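Local coordinates for protein TetR family transcriptional regulator (Chloroflexus aurantiacus, PDB 3NRG) that probably binds operator DNA through an N-terminal helix-turn-helix domain and regulates transcription, as other members of the TetR family do, at residues C60-I65 with V120-E125; K114-D119 with Q128-G133. All blocks are in the same frame, centred on the assembly; numbering follows the deposited sequence. Where two conformers were deposited one is given.

How the contacts relate
Contact 1 sets helix 57-78 against segment 120-125, the end of a connection and the first residues of helix 124-147, and contact 2 ties the same connection, at its start, to that helix one turn further on. Their segments alternate along the chain, and their centres lie about 10 Å apart on the same side of the chain's centre. They meet directly: the OH of Y61 in contact 1 is 3.4 Å from CB of A115 in contact 2, and I65 CG2 comes within 4.2 Å of I130 CD1. Contact 1 thus joins the helix following the predicted helix-turn-helix (35-54) to the C-terminal domain, while contact 2 lies within that domain.

Contact 1 (C60-I65 with V120-E125); sequences CYLYLI and VPLPAE
Residues 60-65 are a stretch of helix 57-78, and the mostly extended segment 120-123 runs past it, with the CA atoms of L62 and L122 6.8 Å apart; an inverse gamma turn centred on P121 bends the segment before P123, which occupies the N-cap position of helix 124-147. Y61 sends its ring toward segment 120-125, CG anti to the backbone N (chi1 -177°). V120 crosses the far end of the ring at about a right angle, its CG1 3.4 Å from the phenol OH. L122 meets the ring at its edge, CG lying near the ring plane and 3.7 Å from CE2, while I65 CG1 sits over one face, offset toward the rim. The long, flat tyrosine suits this place because it spans V120 and L122 together; an alanine here would probably loosen both, since the ring they pack against would be gone. L62 slides past L122 in the opposite sense: L62 CD1 lies 3.9 Å from L122 CD2, and L62 CD2 lies 4.1 Å from P123 CD, tip to tip. Y31, ring edge-to-face with Y61, and I111 of helix 106-114 extend this apolar layer. Such packing belongs to the junction between the DNA-binding and C-terminal domains of the all-helical TetR fold.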
ATOM      1  N   CYS A  60      -3.946   2.762 -18.024  1.00 37.59           N
ATOM      2  CA  CYS A  60      -3.947   3.802 -16.993  1.00 36.10           C
ATOM      3  C   CYS A  60      -3.869   3.185 -15.592  1.00 38.74           C
ATOM      4  O   CYS A  60      -3.097   3.655 -14.760  1.00 37.40           O
ATOM      5  CB  CYS A  60      -5.164   4.710 -17.142  1.00 36.49           C
ATOM      6  SG  CYS A  60      -5.145   6.156 -16.059  1.00 39.57           S
ATOM      7  N   TYR A  61      -4.635   2.103 -15.352  1.00 35.77           N
ATOM      8  CA  TYR A  61      -4.632   1.388 -14.077  1.00 35.33           C
ATOM      9  C   TYR A  61      -3.267   0.746 -13.787  1.00 39.23           C
ATOM     10  O   TYR A  61      -2.797   0.798 -12.649  1.00 37.77           O
ATOM     11  CB  TYR A  61      -5.744   0.329 -14.045  1.00 37.17           C
ATOM     12  CG  TYR A  61      -5.842  -0.391 -12.718  1.00 38.60           C
ATOM     13  CD1 TYR A  61      -6.433   0.217 -11.614  1.00 39.91           C
ATOM     14  CD2 TYR A  61      -5.343  -1.683 -12.564  1.00 39.90           C
ATOM     15  CE1 TYR A  61      -6.515  -0.435 -10.387  1.00 41.16           C
ATOM     16  CE2 TYR A  61      -5.426  -2.349 -11.343  1.00 40.58           C
ATOM     17  CZ  TYR A  61      -6.010  -1.719 -10.253  1.00 48.68           C
ATOM     18  OH  TYR A  61      -6.097  -2.361  -9.042  1.00 47.05           O
ATOM     19  N   LEU A  62      -2.637   0.142 -14.815  1.00 37.34           N
ATOM     20  CA  LEU A  62      -1.312  -0.477 -14.695  1.00 37.83           C
ATOM     21  C   LEU A  62      -0.257   0.558 -14.323  1.00 42.74           C
ATOM     22  O   LEU A  62       0.622   0.270 -13.506  1.00 42.65           O
ATOM     23  CB  LEU A  62      -0.918  -1.176 -16.007  1.00 39.29           C
ATOM     24  CG  LEU A  62      -1.099  -2.693 -16.047  1.00 45.32           C
ATOM     25  CD1 LEU A  62      -2.574  -3.077 -16.138  1.00 46.07           C
ATOM     26  CD2 LEU A  62      -0.352  -3.292 -17.217  1.00 49.77           C
ATOM     27  N   TYR A  63      -0.341   1.768 -14.924  1.00 39.27           N
ATOM     28  CA  TYR A  63       0.576   2.875 -14.638  1.00 38.41           C
ATOM     29  C   TYR A  63       0.470   3.301 -13.159  1.00 41.62           C
ATOM     30  O   TYR A  63       1.492   3.510 -12.505  1.00 41.82           O
ATOM     31  CB  TYR A  63       0.288   4.067 -15.583  1.00 39.59           C
ATOM     32  CG  TYR A  63       0.988   5.355 -15.197  1.00 40.51           C
ATOM     33  CD1 TYR A  63       2.344   5.540 -15.455  1.00 42.79           C
ATOM     34  CD2 TYR A  63       0.284   6.410 -14.626  1.00 40.87           C
ATOM     35  CE1 TYR A  63       2.992   6.727 -15.111  1.00 43.44           C
ATOM     36  CE2 TYR A  63       0.921   7.602 -14.275  1.00 41.87           C
ATOM     37  CZ  TYR A  63       2.275   7.758 -14.527  1.00 49.45           C
ATOM     38  OH  TYR A  63       2.906   8.933 -14.198  1.00 51.43           O
ATOM     39  N   LEU A  64      -0.764   3.393 -12.639  1.00 36.54           N
ATOM     40  CA  LEU A  64      -1.016   3.778 -11.254  1.00 35.05           C
ATOM     41  C   LEU A  64      -0.543   2.702 -10.261  1.00 40.09           C
ATOM     42  O   LEU A  64      -0.027   3.043  -9.191  1.00 39.95           O
ATOM     43  CB  LEU A  64      -2.506   4.093 -11.045  1.00 34.46           C
ATOM     44  CG  LEU A  64      -3.072   5.271 -11.852  1.00 37.97           C
ATOM     45  CD1 LEU A  64      -4.544   5.319 -11.741  1.00 37.66           C
ATOM     46  CD2 LEU A  64      -2.471   6.597 -11.406  1.00 38.54           C
ATOM     47  N   ILE A  65      -0.701   1.405 -10.623  1.00 37.11           N
ATOM     48  CA  ILE A  65      -0.242   0.277  -9.798  1.00 36.48           C
ATOM     49  C   ILE A  65       1.302   0.246  -9.739  1.00 40.60           C
ATOM     50  O   ILE A  65       1.876   0.095  -8.652  1.00 39.71           O
ATOM     51  CB  ILE A  65      -0.867  -1.078 -10.301  1.00 39.80           C
ATOM     52  CG1 ILE A  65      -2.368  -1.198  -9.903  1.00 39.60           C
ATOM     53  CG2 ILE A  65      -0.053  -2.311  -9.830  1.00 40.25           C
ATOM     54  CD1 ILE A  65      -2.657  -1.335  -8.356  1.00 42.85           C
ATOM     55  N   VAL A 120      -9.618  -6.730 -10.997  1.00 62.10           N
ATOM     56  CA  VAL A 120      -8.852  -5.747 -11.760  1.00 61.25           C
ATOM     57  C   VAL A 120      -7.998  -6.419 -12.851  1.00 64.83           C
ATOM     58  O   VAL A 120      -7.542  -7.549 -12.664  1.00 63.97           O
ATOM     59  CB  VAL A 120      -8.020  -4.809 -10.841  1.00 63.76           C
ATOM     60  CG1 VAL A 120      -8.932  -3.895 -10.022  1.00 63.01           C
ATOM     61  CG2 VAL A 120      -7.080  -5.603  -9.933  1.00 62.92           C
ATOM     62  N   PRO A 121      -7.812  -5.767 -14.023  1.00 61.97           N
ATOM     63  CA  PRO A 121      -7.046  -6.413 -15.091  1.00 62.64           C
ATOM     64  C   PRO A 121      -5.546  -6.174 -14.974  1.00 65.02           C
ATOM     65  O   PRO A 121      -5.014  -5.233 -15.565  1.00 64.59           O
ATOM     66  CB  PRO A 121      -7.640  -5.811 -16.364  1.00 65.50           C
ATOM     67  CG  PRO A 121      -8.173  -4.471 -15.942  1.00 69.26           C
ATOM     68  CD  PRO A 121      -8.310  -4.441 -14.441  1.00 63.44           C
ATOM     69  N   LEU A 122      -4.865  -7.029 -14.207  1.00 60.59           N
ATOM     70  CA  LEU A 122      -3.421  -6.945 -14.028  1.00 59.87           C
ATOM     71  C   LEU A 122      -2.743  -8.195 -14.589  1.00 64.24           C
ATOM     72  O   LEU A 122      -3.322  -9.285 -14.526  1.00 64.48           O
ATOM     73  CB  LEU A 122      -3.063  -6.769 -12.535  1.00 58.67           C
ATOM     74  CG  LEU A 122      -3.379  -5.399 -11.915  1.00 62.60           C
ATOM     75  CD1 LEU A 122      -3.263  -5.451 -10.414  1.00 61.60           C
ATOM     76  CD2 LEU A 122      -2.465  -4.293 -12.484  1.00 65.42           C
ATOM     77  N   PRO A 123      -1.500  -8.079 -15.127  1.00 60.57           N
ATOM     78  CA  PRO A 123      -0.815  -9.275 -15.644  1.00 61.68           C
ATOM     79  C   PRO A 123      -0.513 -10.285 -14.538  1.00 66.14           C
ATOM     80  O   PRO A 123      -0.444  -9.910 -13.361  1.00 64.51           O
ATOM     81  CB  PRO A 123       0.477  -8.712 -16.260  1.00 63.63           C
ATOM     82  CG  PRO A 123       0.253  -7.242 -16.388  1.00 66.97           C
ATOM     83  CD  PRO A 123      -0.665  -6.871 -15.282  1.00 61.27           C
ATOM     84  N   ALA A 124      -0.334 -11.570 -14.914  1.00 64.62           N
ATOM     85  CA  ALA A 124      -0.058 -12.664 -13.974  1.00 64.71           C
ATOM     86  C   ALA A 124       1.088 -12.345 -12.991  1.00 67.99           C
ATOM     87  O   ALA A 124       0.933 -12.556 -11.785  1.00 66.72           O
ATOM     88  CB  ALA A 124       0.244 -13.946 -14.737  1.00 67.28           C
ATOM     89  N   GLU A 125       2.222 -11.807 -13.506  1.00 64.87           N
ATOM     90  CA  GLU A 125       3.387 -11.468 -12.678  1.00 63.61           C
ATOM     91  C   GLU A 125       3.108 -10.323 -11.698  1.00 64.08           C
ATOM     92  O   GLU A 125       3.570 -10.373 -10.561  1.00 63.28           O
ATOM     93  CB  GLU A 125       4.653 -11.196 -13.538  1.00 66.06           C
ATOM     94  CG  GLU A 125       4.546 -10.016 -14.506  1.00 77.43           C
ATOM     95  CD  GLU A 125       3.865 -10.290 -15.836  1.00100.55           C
ATOM     96  OE1 GLU A 125       3.490 -11.457 -16.095  1.00 92.04           O
ATOM     97  OE2 GLU A 125       3.735  -9.333 -16.636  1.00 96.89           O
TER

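Contact 2 (K114-D119 with Q128-G133); sequences KALYDD and QVIRHG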
ATOM      1  N   LYS A 114      -7.299  -2.078  -2.961  1.00 38.26           N
ATOM      2  CA  LYS A 114      -8.477  -2.574  -3.677  0.50 38.86           C
ATOM      3  C   LYS A 114      -8.117  -3.721  -4.632  1.00 43.99           C
ATOM      4  O   LYS A 114      -8.931  -4.612  -4.847  1.00 44.86           O
ATOM      5  CB  LYS A 114      -9.181  -1.435  -4.437  0.50 41.50           C
ATOM      6  CG  LYS A 114     -10.071  -0.559  -3.560  0.50 49.81           C
ATOM      7  CD  LYS A 114     -10.918   0.389  -4.409  0.50 58.44           C
ATOM      8  CE  LYS A 114     -11.975   1.091  -3.596  0.50 66.15           C
ATOM      9  NZ  LYS A 114     -12.887   1.882  -4.449  0.50 73.41           N
ATOM     10  N   ALA A 115      -6.870  -3.719  -5.174  1.00 40.59           N
ATOM     11  CA  ALA A 115      -6.386  -4.760  -6.095  1.00 41.01           C
ATOM     12  C   ALA A 115      -6.372  -6.157  -5.441  1.00 46.17           C
ATOM     13  O   ALA A 115      -6.414  -7.166  -6.148  1.00 46.16           O
ATOM     14  CB  ALA A 115      -4.993  -4.405  -6.600  1.00 41.56           C
ATOM     15  N   LEU A 116      -6.318  -6.207  -4.088  1.00 43.39           N
ATOM     16  CA  LEU A 116      -6.337  -7.460  -3.327  1.00 43.94           C
ATOM     17  C   LEU A 116      -7.705  -8.159  -3.391  1.00 52.44           C
ATOM     18  O   LEU A 116      -7.775  -9.377  -3.219  1.00 53.24           O
ATOM     19  CB  LEU A 116      -5.987  -7.198  -1.852  1.00 42.70           C
ATOM     20  CG  LEU A 116      -4.565  -6.752  -1.544  1.00 45.89           C
ATOM     21  CD1 LEU A 116      -4.484  -6.161  -0.163  1.00 45.01           C
ATOM     22  CD2 LEU A 116      -3.581  -7.900  -1.696  1.00 46.49           C
ATOM     23  N   TYR A 117      -8.794  -7.382  -3.580  1.00 51.28           N
ATOM     24  CA  TYR A 117     -10.156  -7.915  -3.532  1.00 53.30           C
ATOM     25  C   TYR A 117     -10.925  -7.759  -4.847  1.00 60.89           C
ATOM     26  O   TYR A 117     -11.640  -8.680  -5.251  1.00 62.12           O
ATOM     27  CB  TYR A 117     -10.945  -7.270  -2.365  1.00 54.50           C
ATOM     28  CG  TYR A 117     -10.187  -7.251  -1.050  1.00 55.35           C
ATOM     29  CD1 TYR A 117     -10.095  -8.392  -0.257  1.00 57.00           C
ATOM     30  CD2 TYR A 117      -9.553  -6.095  -0.605  1.00 55.38           C
ATOM     31  CE1 TYR A 117      -9.370  -8.390   0.932  1.00 56.04           C
ATOM     32  CE2 TYR A 117      -8.830  -6.078   0.587  1.00 55.62           C
ATOM     33  CZ  TYR A 117      -8.746  -7.228   1.356  1.00 62.60           C
ATOM     34  OH  TYR A 117      -8.043  -7.215   2.533  1.00 64.15           O
ATOM     35  N   ASP A 118     -10.815  -6.589  -5.490  1.00 58.68           N
ATOM     36  CA  ASP A 118     -11.565  -6.276  -6.706  1.00 60.37           C
ATOM     37  C   ASP A 118     -11.046  -6.993  -7.961  1.00 64.59           C
ATOM     38  O   ASP A 118      -9.851  -7.285  -8.061  1.00 62.61           O
ATOM     39  CB  ASP A 118     -11.625  -4.750  -6.929  1.00 62.79           C
ATOM     40  CG  ASP A 118     -12.372  -3.980  -5.836  1.00 78.05           C
ATOM     41  OD1 ASP A 118     -12.903  -4.633  -4.898  1.00 78.51           O
ATOM     42  OD2 ASP A 118     -12.425  -2.730  -5.919  1.00 87.13           O
ATOM     43  N   ASP A 119     -11.958  -7.262  -8.929  1.00 63.37           N
ATOM     44  CA  ASP A 119     -11.603  -7.894 -10.206  1.00 64.34           C
ATOM     45  C   ASP A 119     -10.944  -6.852 -11.104  1.00 67.06           C
ATOM     46  O   ASP A 119     -11.629  -6.138 -11.846  1.00 67.26           O
ATOM     47  CB  ASP A 119     -12.854  -8.512 -10.888  1.00 68.23           C
ATOM     48  CG  ASP A 119     -12.558  -9.378 -12.118  1.00 83.25           C
ATOM     49  OD1 ASP A 119     -11.726  -8.956 -12.961  1.00 83.70           O
ATOM     50  OD2 ASP A 119     -13.226 -10.422 -12.283  1.00 92.11           O
ATOM     51  N   GLN A 128       0.468 -11.627  -8.954  1.00 51.00           N
ATOM     52  CA  GLN A 128       1.164 -12.506  -8.007  1.00 50.56           C
ATOM     53  C   GLN A 128       1.854 -11.707  -6.891  1.00 52.34           C
ATOM     54  O   GLN A 128       1.702 -12.041  -5.720  1.00 51.04           O
ATOM     55  CB  GLN A 128       2.189 -13.389  -8.753  1.00 53.26           C
ATOM     56  CG  GLN A 128       2.938 -14.395  -7.861  1.00 62.44           C
ATOM     57  CD  GLN A 128       2.057 -15.521  -7.373  1.00 78.74           C
ATOM     58  OE1 GLN A 128       1.068 -15.909  -8.018  1.00 72.80           O
ATOM     59  NE2 GLN A 128       2.426 -16.102  -6.241  1.00 70.60           N
ATOM     60  N   VAL A 129       2.607 -10.650  -7.264  1.00 48.11           N
ATOM     61  CA  VAL A 129       3.336  -9.784  -6.326  1.00 46.54           C
ATOM     62  C   VAL A 129       2.364  -9.018  -5.401  1.00 46.62           C
ATOM     63  O   VAL A 129       2.604  -8.939  -4.195  1.00 45.71           O
ATOM     64  CB  VAL A 129       4.305  -8.826  -7.088  1.00 51.31           C
ATOM     65  CG1 VAL A 129       4.913  -7.779  -6.154  1.00 50.42           C
ATOM     66  CG2 VAL A 129       5.399  -9.613  -7.806  1.00 52.47           C
ATOM     67  N   ILE A 130       1.256  -8.487  -5.968  1.00 40.81           N
ATOM     68  CA  ILE A 130       0.252  -7.732  -5.207  1.00 38.73           C
ATOM     69  C   ILE A 130      -0.460  -8.610  -4.160  1.00 41.53           C
ATOM     70  O   ILE A 130      -0.536  -8.230  -2.993  1.00 40.90           O
ATOM     71  CB  ILE A 130      -0.762  -7.018  -6.171  1.00 41.59           C
ATOM     72  CG1 ILE A 130      -0.066  -5.913  -7.041  1.00 42.20           C
ATOM     73  CG2 ILE A 130      -2.004  -6.474  -5.421  1.00 41.02           C
ATOM     74  CD1 ILE A 130       0.388  -4.555  -6.280  1.00 49.78           C
ATOM     75  N   ARG A 131      -0.946  -9.789  -4.574  1.00 37.97           N
ATOM     76  CA  ARG A 131      -1.759 -10.657  -3.715  1.00 37.24           C
ATOM     77  C   ARG A 131      -0.995 -11.737  -2.916  1.00 39.96           C
ATOM     78  O   ARG A 131      -1.546 -12.260  -1.943  1.00 39.28           O
ATOM     79  CB  ARG A 131      -2.914 -11.291  -4.521  1.00 38.08           C
ATOM     80  CG  ARG A 131      -3.934 -10.274  -5.013  1.00 45.26           C
ATOM     81  CD  ARG A 131      -5.116 -10.932  -5.687  1.00 52.76           C
ATOM     82  NE  ARG A 131      -6.116  -9.943  -6.092  1.00 60.20           N
ATOM     83  CZ  ARG A 131      -7.242 -10.242  -6.728  1.00 75.11           C
ATOM     84  NH1 ARG A 131      -7.523 -11.501  -7.040  1.00 67.16           N
ATOM     85  NH2 ARG A 131      -8.095  -9.285  -7.063  1.00 59.00           N
ATOM     86  N   HIS A 132       0.245 -12.096  -3.331  1.00 36.08           N
ATOM     87  CA  HIS A 132       1.000 -13.172  -2.656  1.00 36.11           C
ATOM     88  C   HIS A 132       2.448 -12.800  -2.255  1.00 39.85           C
ATOM     89  O   HIS A 132       3.138 -13.612  -1.632  1.00 38.93           O
ATOM     90  CB  HIS A 132       0.985 -14.462  -3.502  1.00 37.97           C
ATOM     91  CG  HIS A 132      -0.390 -14.996  -3.746  1.00 41.84           C
ATOM     92  ND1 HIS A 132      -1.052 -14.767  -4.941  1.00 44.32           N
ATOM     93  CD2 HIS A 132      -1.208 -15.684  -2.920  1.00 43.44           C
ATOM     94  CE1 HIS A 132      -2.231 -15.348  -4.814  1.00 43.93           C
ATOM     95  NE2 HIS A 132      -2.374 -15.905  -3.610  1.00 43.93           N
ATOM     96  N   GLY A 133       2.880 -11.584  -2.607  1.00 36.23           N
ATOM     97  CA  GLY A 133       4.237 -11.107  -2.343  1.00 35.57           C
ATOM     98  C   GLY A 133       4.584 -10.995  -0.874  1.00 37.42           C
ATOM     99  O   GLY A 133       5.574 -11.585  -0.428  1.00 37.62           O
TER
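A115 O accepts both hydrogen bonds of this contact, gripped side-on by the guanidinium of R131. From a CG anti to the carbonyl carbon, the arginine chain runs extended to NE, which brings NE and NH2 to the same oxygen: NE to A115 O is 2.8 Å and NH2 to A115 O 2.9 Å. The oxygen lies close to the guanidinium plane for both bonds, but NE arrives in the carbonyl plane on a lone pair, whereas NH2 stands above that plane; the N-H angles of 148° and 141° are bent, as sharing one acceptor requires. L116 O lies over one face of the guanidinium, offset toward the rim. Arginine suits the place because its reach and its side-on pair of N-H groups let a helix hold a backbone carbonyl of the neighbouring connection.

The apolar, better buried part is where the small methyl of A115 lets I130 come near, A115 CB to I130 CG2 3.8 Å, with Y61 and I69 of helix 57-78 behind them. L116 starts out away from the helix, yet its CD2 returns to 3.3 Å from I130 O. The outer side is looser: the exposed ring of Y117 buries little here and points off toward helix 157-179, where its OH is hydrogen-bonded to E170. The whole is a connection between two consecutive helices of the TetR C-terminal domain, clasped by an arginine of the second.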